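Local coordinates for protein aminoglycoside N(3)-acetyltransferase (Streptomyces griseus, PDB 7LAP) that probably confers resistance to aminoglycoside antibiotics by transferring an acetyl group to the amino group at their 3-position, at residues M43-L48 with V177-A182; S49-V54 with G264-R269. All blocks are in the same frame, centred on the assembly; numbering follows the deposited sequence. Where two conformers were deposited one is given.

Interaction 1 of 2, residues M43-L48 with V177-A182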
ATOM      1  N   MET B  43       4.647   5.720  19.586  1.00 37.39           N
ATOM      2  CA  MET B  43       3.613   5.653  18.563  1.00 37.84           C
ATOM      3  C   MET B  43       3.769   6.851  17.621  1.00 36.33           C
ATOM      4  O   MET B  43       3.898   7.986  18.076  1.00 35.12           O
ATOM      5  CB  MET B  43       2.243   5.676  19.237  1.00 37.31           C
ATOM      6  CG  MET B  43       1.091   5.652  18.284  1.00 41.11           C
ATOM      7  SD  MET B  43      -0.439   5.440  19.217  1.00 49.85           S
ATOM      8  CE  MET B  43      -1.475   4.857  17.863  1.00 53.73           C
ATOM      9  N   PHE B  44       3.773   6.616  16.313  1.00 35.27           N
ATOM     10  CA  PHE B  44       4.103   7.716  15.429  1.00 33.80           C
ATOM     11  C   PHE B  44       3.130   7.786  14.261  1.00 35.68           C
ATOM     12  O   PHE B  44       2.657   6.762  13.759  1.00 33.75           O
ATOM     13  CB  PHE B  44       5.574   7.642  14.984  1.00 33.01           C
ATOM     14  CG  PHE B  44       5.904   6.515  14.038  1.00 35.98           C
ATOM     15  CD1 PHE B  44       6.034   5.214  14.484  1.00 34.25           C
ATOM     16  CD2 PHE B  44       6.129   6.789  12.697  1.00 38.02           C
ATOM     17  CE1 PHE B  44       6.355   4.190  13.583  1.00 33.50           C
ATOM     18  CE2 PHE B  44       6.450   5.789  11.801  1.00 34.07           C
ATOM     19  CZ  PHE B  44       6.548   4.480  12.242  1.00 34.11           C
ATOM     20  N   HIS B  45       2.781   9.030  13.914  1.00 31.80           N
ATOM     21  CA  HIS B  45       1.922   9.420  12.808  1.00 34.22           C
ATOM     22  C   HIS B  45       2.756  10.234  11.830  1.00 36.77           C
ATOM     23  O   HIS B  45       3.473  11.156  12.246  1.00 36.91           O
ATOM     24  CB  HIS B  45       0.764  10.277  13.335  1.00 34.08           C
ATOM     25  CG  HIS B  45      -0.080   9.555  14.340  1.00 41.71           C
ATOM     26  ND1 HIS B  45       0.185   9.569  15.699  1.00 43.40           N
ATOM     27  CD2 HIS B  45      -1.156   8.746  14.173  1.00 40.59           C
ATOM     28  CE1 HIS B  45      -0.710   8.819  16.325  1.00 42.47           C
ATOM     29  NE2 HIS B  45      -1.530   8.308  15.423  1.00 40.82           N
ATOM     30  N   THR B  46       2.656   9.918  10.542  1.00 36.63           N
ATOM     31  CA  THR B  46       3.626  10.389   9.561  1.00 36.17           C
ATOM     32  C   THR B  46       2.918  11.002   8.364  1.00 37.01           C
ATOM     33  O   THR B  46       1.974  10.415   7.817  1.00 35.66           O
ATOM     34  CB  THR B  46       4.532   9.259   9.076  1.00 36.50           C
ATOM     35  OG1 THR B  46       5.041   8.546  10.197  1.00 33.77           O
ATOM     36  CG2 THR B  46       5.727   9.852   8.238  1.00 33.29           C
ATOM     37  N   ARG B  47       3.409  12.156   7.923  1.00 35.15           N
ATOM     38  CA  ARG B  47       3.068  12.674   6.600  1.00 35.65           C
ATOM     39  C   ARG B  47       4.387  12.669   5.830  1.00 37.91           C
ATOM     40  O   ARG B  47       5.209  13.583   5.940  1.00 36.02           O
ATOM     41  CB  ARG B  47       2.404  14.046   6.707  1.00 36.05           C
ATOM     42  CG  ARG B  47       1.983  14.636   5.386  1.00 49.78           C
ATOM     43  CD  ARG B  47       0.884  15.692   5.585  1.00 52.36           C
ATOM     44  NE  ARG B  47      -0.363  15.039   5.960  1.00 55.25           N
ATOM     45  CZ  ARG B  47      -1.461  15.692   6.317  1.00 50.71           C
ATOM     46  NH1 ARG B  47      -1.452  17.014   6.354  1.00 55.11           N
ATOM     47  NH2 ARG B  47      -2.548  15.020   6.648  1.00 46.70           N
ATOM     48  N   LEU B  48       4.602  11.593   5.072  1.00 37.20           N
ATOM     49  CA  LEU B  48       5.928  11.307   4.548  1.00 36.26           C
ATOM     50  C   LEU B  48       6.446  12.422   3.639  1.00 36.53           C
ATOM     51  O   LEU B  48       7.615  12.794   3.725  1.00 34.81           O
ATOM     52  CB  LEU B  48       5.906   9.965   3.806  1.00 36.80           C
ATOM     53  CG  LEU B  48       7.177   9.513   3.079  1.00 40.66           C
ATOM     54  CD1 LEU B  48       8.368   9.315   4.065  1.00 36.32           C
ATOM     55  CD2 LEU B  48       6.896   8.186   2.333  1.00 40.94           C
ATOM     56  N   VAL B 177       4.361   9.769  21.943  1.00 37.81           N
ATOM     57  CA  VAL B 177       3.665   9.976  20.673  1.00 41.67           C
ATOM     58  C   VAL B 177       4.479  10.957  19.840  1.00 40.30           C
ATOM     59  O   VAL B 177       4.831  12.045  20.315  1.00 37.83           O
ATOM     60  CB  VAL B 177       2.224  10.484  20.884  1.00 40.53           C
ATOM     61  CG1 VAL B 177       1.539  10.696  19.545  1.00 42.40           C
ATOM     62  CG2 VAL B 177       1.443   9.452  21.706  1.00 39.55           C
ATOM     63  N   LEU B 178       4.788  10.563  18.608  1.00 35.49           N
ATOM     64  CA  LEU B 178       5.509  11.404  17.658  1.00 36.86           C
ATOM     65  C   LEU B 178       4.588  11.758  16.486  1.00 39.31           C
ATOM     66  O   LEU B 178       4.058  10.866  15.815  1.00 32.41           O
ATOM     67  CB  LEU B 178       6.761  10.664  17.184  1.00 36.17           C
ATOM     68  CG  LEU B 178       7.500  11.342  16.026  1.00 40.95           C
ATOM     69  CD1 LEU B 178       8.156  12.621  16.503  1.00 36.45           C
ATOM     70  CD2 LEU B 178       8.532  10.361  15.458  1.00 38.03           C
ATOM     71  N   LEU B 179       4.360  13.062  16.267  1.00 34.63           N
ATOM     72  CA  LEU B 179       3.763  13.529  15.020  1.00 36.22           C
ATOM     73  C   LEU B 179       4.900  13.921  14.101  1.00 38.87           C
ATOM     74  O   LEU B 179       5.618  14.887  14.373  1.00 37.71           O
ATOM     75  CB  LEU B 179       2.832  14.713  15.257  1.00 36.22           C
ATOM     76  CG  LEU B 179       1.795  14.447  16.347  1.00 39.79           C
ATOM     77  CD1 LEU B 179       0.917  15.735  16.511  1.00 37.82           C
ATOM     78  CD2 LEU B 179       0.968  13.184  16.083  1.00 38.40           C
ATOM     79  N   LEU B 180       5.055  13.190  13.004  1.00 38.98           N
ATOM     80  CA  LEU B 180       6.181  13.353  12.091  1.00 37.05           C
ATOM     81  C   LEU B 180       5.642  13.984  10.798  1.00 41.24           C
ATOM     82  O   LEU B 180       5.312  13.310   9.815  1.00 38.87           O
ATOM     83  CB  LEU B 180       6.856  11.979  11.915  1.00 37.46           C
ATOM     84  CG  LEU B 180       8.104  11.837  11.035  1.00 43.81           C
ATOM     85  CD1 LEU B 180       9.117  12.859  11.354  1.00 48.25           C
ATOM     86  CD2 LEU B 180       8.723  10.431  11.069  1.00 38.64           C
ATOM     87  N   GLY B 181       5.526  15.312  10.821  1.00 36.92           N
ATOM     88  CA  GLY B 181       4.846  16.038   9.783  1.00 37.91           C
ATOM     89  C   GLY B 181       3.349  15.894   9.801  1.00 39.88           C
ATOM     90  O   GLY B 181       2.683  16.577   9.041  1.00 37.30           O
ATOM     91  N   ALA B 182       2.804  14.977  10.588  1.00 39.76           N
ATOM     92  CA  ALA B 182       1.362  14.798  10.667  1.00 38.69           C
ATOM     93  C   ALA B 182       0.742  15.940  11.466  1.00 43.12           C
ATOM     94  O   ALA B 182       1.339  16.421  12.444  1.00 43.34           O
ATOM     95  CB  ALA B 182       1.015  13.459  11.347  1.00 34.11           C
TER

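Interaction 2 of 2, residues S49-V54 with G264-R269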
ATOM      1  N   SER B  49       5.609  12.963   2.753  1.00 31.16           N
ATOM      2  CA  SER B  49       6.100  14.005   1.849  1.00 34.63           C
ATOM      3  C   SER B  49       6.502  15.280   2.583  1.00 33.99           C
ATOM      4  O   SER B  49       7.277  16.077   2.046  1.00 35.49           O
ATOM      5  CB  SER B  49       5.032  14.339   0.802  1.00 37.90           C
ATOM      6  OG  SER B  49       4.777  13.192   0.026  1.00 45.28           O
ATOM      7  N   ALA B  50       5.952  15.521   3.776  1.00 32.88           N
ATOM      8  CA  ALA B  50       6.335  16.706   4.546  1.00 35.80           C
ATOM      9  C   ALA B  50       7.810  16.662   4.916  1.00 34.43           C
ATOM     10  O   ALA B  50       8.444  17.710   5.055  1.00 35.37           O
ATOM     11  CB  ALA B  50       5.492  16.806   5.829  1.00 33.21           C
ATOM     12  N   ILE B  51       8.366  15.461   5.097  1.00 32.93           N
ATOM     13  CA  ILE B  51       9.792  15.332   5.399  1.00 36.54           C
ATOM     14  C   ILE B  51      10.636  15.824   4.228  1.00 37.60           C
ATOM     15  O   ILE B  51      11.697  16.422   4.423  1.00 35.85           O
ATOM     16  CB  ILE B  51      10.128  13.870   5.760  1.00 35.32           C
ATOM     17  CG1 ILE B  51       9.304  13.417   6.961  1.00 29.97           C
ATOM     18  CG2 ILE B  51      11.625  13.692   6.062  1.00 36.34           C
ATOM     19  CD1 ILE B  51       9.453  11.871   7.318  1.00 33.18           C
ATOM     20  N   GLY B  52      10.173  15.593   3.000  1.00 35.81           N
ATOM     21  CA  GLY B  52      10.934  15.897   1.807  1.00 37.50           C
ATOM     22  C   GLY B  52      11.153  14.636   0.995  1.00 40.02           C
ATOM     23  O   GLY B  52      10.396  13.661   1.124  1.00 36.43           O
ATOM     24  N   TYR B  53      12.237  14.636   0.218  1.00 37.87           N
ATOM     25  CA  TYR B  53      12.560  13.454  -0.591  1.00 38.05           C
ATOM     26  C   TYR B  53      13.327  12.481   0.294  1.00 38.56           C
ATOM     27  O   TYR B  53      14.501  12.702   0.611  1.00 37.82           O
ATOM     28  CB  TYR B  53      13.361  13.832  -1.847  1.00 44.39           C
ATOM     29  CG  TYR B  53      13.702  12.563  -2.603  1.00 51.05           C
ATOM     30  CD1 TYR B  53      12.778  11.948  -3.442  1.00 54.98           C
ATOM     31  CD2 TYR B  53      14.930  11.934  -2.411  1.00 47.19           C
ATOM     32  CE1 TYR B  53      13.091  10.727  -4.100  1.00 59.69           C
ATOM     33  CE2 TYR B  53      15.238  10.732  -3.042  1.00 50.37           C
ATOM     34  CZ  TYR B  53      14.330  10.126  -3.883  1.00 59.18           C
ATOM     35  OH  TYR B  53      14.695   8.903  -4.478  1.00 62.93           O
ATOM     36  N   VAL B  54      12.674  11.408   0.739  1.00 37.93           N
ATOM     37  CA  VAL B  54      13.308  10.476   1.659  1.00 34.25           C
ATOM     38  C   VAL B  54      13.907   9.336   0.839  1.00 40.38           C
ATOM     39  O   VAL B  54      13.184   8.601   0.160  1.00 37.89           O
ATOM     40  CB  VAL B  54      12.328   9.950   2.716  1.00 35.02           C
ATOM     41  CG1 VAL B  54      13.019   8.826   3.553  1.00 32.58           C
ATOM     42  CG2 VAL B  54      11.888  11.074   3.648  1.00 37.06           C
ATOM     43  N   GLY B 264      13.809  16.370   8.888  1.00 40.83           N
ATOM     44  CA  GLY B 264      13.812  16.791   7.484  1.00 41.94           C
ATOM     45  C   GLY B 264      13.124  18.137   7.383  1.00 38.45           C
ATOM     46  O   GLY B 264      13.328  19.001   8.236  1.00 37.87           O
ATOM     47  N   ALA B 265      12.229  18.314   6.397  1.00 35.16           N
ATOM     48  CA  ALA B 265      11.432  19.539   6.363  1.00 34.84           C
ATOM     49  C   ALA B 265      10.078  19.418   7.092  1.00 39.82           C
ATOM     50  O   ALA B 265       9.213  20.277   6.919  1.00 39.69           O
ATOM     51  CB  ALA B 265      11.203  19.973   4.916  1.00 39.13           C
ATOM     52  N   ALA B 266       9.864  18.370   7.872  1.00 34.39           N
ATOM     53  CA  ALA B 266       8.555  18.083   8.470  1.00 35.87           C
ATOM     54  C   ALA B 266       8.497  18.688   9.867  1.00 38.11           C
ATOM     55  O   ALA B 266       9.333  18.356  10.726  1.00 35.29           O
ATOM     56  CB  ALA B 266       8.309  16.574   8.570  1.00 30.61           C
ATOM     57  N   ARG B 267       7.550  19.595  10.070  1.00 38.16           N
ATOM     58  CA  ARG B 267       7.219  20.056  11.411  0.50 40.25           C
ATOM     59  C   ARG B 267       6.786  18.868  12.256  1.00 37.86           C
ATOM     60  O   ARG B 267       5.842  18.158  11.891  1.00 40.15           O
ATOM     61  CB  ARG B 267       6.102  21.102  11.340  0.50 43.30           C
ATOM     62  CG  ARG B 267       5.901  21.896  12.631  0.50 47.70           C
ATOM     63  CD  ARG B 267       4.951  23.050  12.369  0.50 53.96           C
ATOM     64  NE  ARG B 267       5.509  24.038  11.444  0.50 52.94           N
ATOM     65  CZ  ARG B 267       6.278  25.048  11.827  0.50 54.36           C
ATOM     66  NH1 ARG B 267       6.568  25.183  13.111  0.50 58.09           N
ATOM     67  NH2 ARG B 267       6.752  25.925  10.941  0.50 48.85           N
ATOM     68  N   SER B 268       7.494  18.635  13.374  1.00 33.16           N
ATOM     69  CA  SER B 268       7.319  17.417  14.161  1.00 36.39           C
ATOM     70  C   SER B 268       7.108  17.749  15.627  1.00 38.27           C
ATOM     71  O   SER B 268       7.593  18.769  16.114  1.00 36.89           O
ATOM     72  CB  SER B 268       8.515  16.495  13.988  1.00 37.80           C
ATOM     73  OG  SER B 268       8.566  16.151  12.601  1.00 35.82           O
ATOM     74  N   ARG B 269       6.382  16.880  16.324  1.00 31.52           N
ATOM     75  CA  ARG B 269       6.084  17.092  17.732  1.00 37.62           C
ATOM     76  C   ARG B 269       6.188  15.779  18.484  1.00 39.65           C
ATOM     77  O   ARG B 269       5.634  14.768  18.051  1.00 36.81           O
ATOM     78  CB  ARG B 269       4.670  17.664  17.955  1.00 38.98           C
ATOM     79  CG  ARG B 269       4.535  19.130  17.552  1.00 45.68           C
ATOM     80  CD  ARG B 269       3.731  19.225  16.290  1.00 50.11           C
ATOM     81  NE  ARG B 269       3.178  20.575  16.084  1.00 52.73           N
ATOM     82  CZ  ARG B 269       2.349  20.873  15.090  1.00 51.49           C
ATOM     83  NH1 ARG B 269       1.973  19.908  14.248  1.00 49.07           N
ATOM     84  NH2 ARG B 269       1.898  22.115  14.945  1.00 51.90           N
TER

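Interaction 1 of 2, residues M43-L48 with V177-A182
The carbonyl oxygen His-45 O accepts a hydrogen bond from Leu-180 N at 2.7 Å. The bond is nearly straight at the hydrogen, 168°, and the donor lies almost in line with the C=O. The methyl of Ala-182 packs beside the same oxygen, with CB 3.5 Å from His-45 O. This bond is one rung of a parallel pairing. Segments 43-46 and 177-180 run side by side with their axes 13° apart; they belong to strands 41-46 and 176-180. The other rungs are Leu-178 N to Met-43 O at 2.8 Å, His-45 N to Leu-178 O, and Arg-47 N to Leu-180 O. The two strands are neighbours inside the mixed sheet of this acetyltransferase.

On one face, the His-45 and Leu-179 side chains run side by side in the same direction. With His-45 CG anti to the carbonyl carbon, chi1 -60°, the ring stands beside Leu-179, whose CD2 comes obliquely to 3.7 Å from His-45 ND1. Val-177 CG1 lies near the ring plane, at its edge. On the other face, Phe-44 CB meets Leu-178 CB at 3.9 Å, while the phenyl group leads off to helices 58-69 and 120-126. Past the strand ends, Arg-47 CB rests 3.5 Å from Gly-181 O.

Thr-188 OG1 makes a weak hydrogen bond with His-45 NE2. His-45 ND1 is buried with no polar partner in the model. The imidazole is probably held more by packing than by polar bonds, and the firm polar linkage between the strands is carried by their backbones.

Interaction 2 of 2, residues S49-V54 with G264-R269
In Ile-51, chi1 of -59° sets CG1 anti to the carbonyl carbon, beside the backbone N, and brings it 3.7 Å from Ala-266 CB. CG2 then stands anti to the backbone N, beside the carbonyl carbon, 4.1 Å from Gly-264 CA. The contact is a helix end against a strand start. The short, weakly bonded helix 48-51, which follows strand 41-46, meets the turn that leads from strand 259-263 into strand 266-272. These two strands are antiparallel neighbours at one side of the mixed sheet, so the turn is a tight hairpin connection.

One backbone hydrogen bond ties the two pieces. Ala-265 N donates to Ile-51 O at 2.8 Å with an angle of 173° at the hydrogen. Gly-264 has a positive phi, 61°, which favours glycine at this point of the turn. Gly-52, also with positive phi, is where the chain leaves the helix.

Around this bond the groups are small. Ala-266 CB points at the helix and touches Ile-51 N at 3.6 Å as well as the isoleucine side chain. It also meets Ala-50 CB at 3.9 Å, methyl against methyl. Ala-265 CB lies against the carbonyl oxygens of both Ala-50 and Ile-51. Ala-50 O accepts a hydrogen bond from Arg-17 NE of helix 7-18, and Asp-30 OD2 accepts one from Gly-264 N. Helix and turn are thus each tied to the N-terminal part of the chain. Further along the strand, Ser-268 OG donates to Ala-266 O at 3.0 Å, from well above the plane of that carbonyl.

Overall arrangement
Interaction 1 lies inside the sheet, and interaction 2 lies just after strand 41-46, where helix 48-51 meets the start of strand 266-272. Their centres are about 10 Å apart. Helix 48-51 directly follows strand 41-46, and strands 176-180 and 266-272 are antiparallel neighbours. The two contacts therefore meet through both of their sides. Leu-179 N probably donates to Arg-269 O at 2.8 Å. Leu-180 CD1 packs 3.6 Å from Ser-268 OG, and the Leu-180 side chain also touches Ile-51. Interaction 1 is the more deeply buried of the two. Beyond interaction 2, Tyr-53 of segment 49-54 packs on Pro-86 of the second subunit.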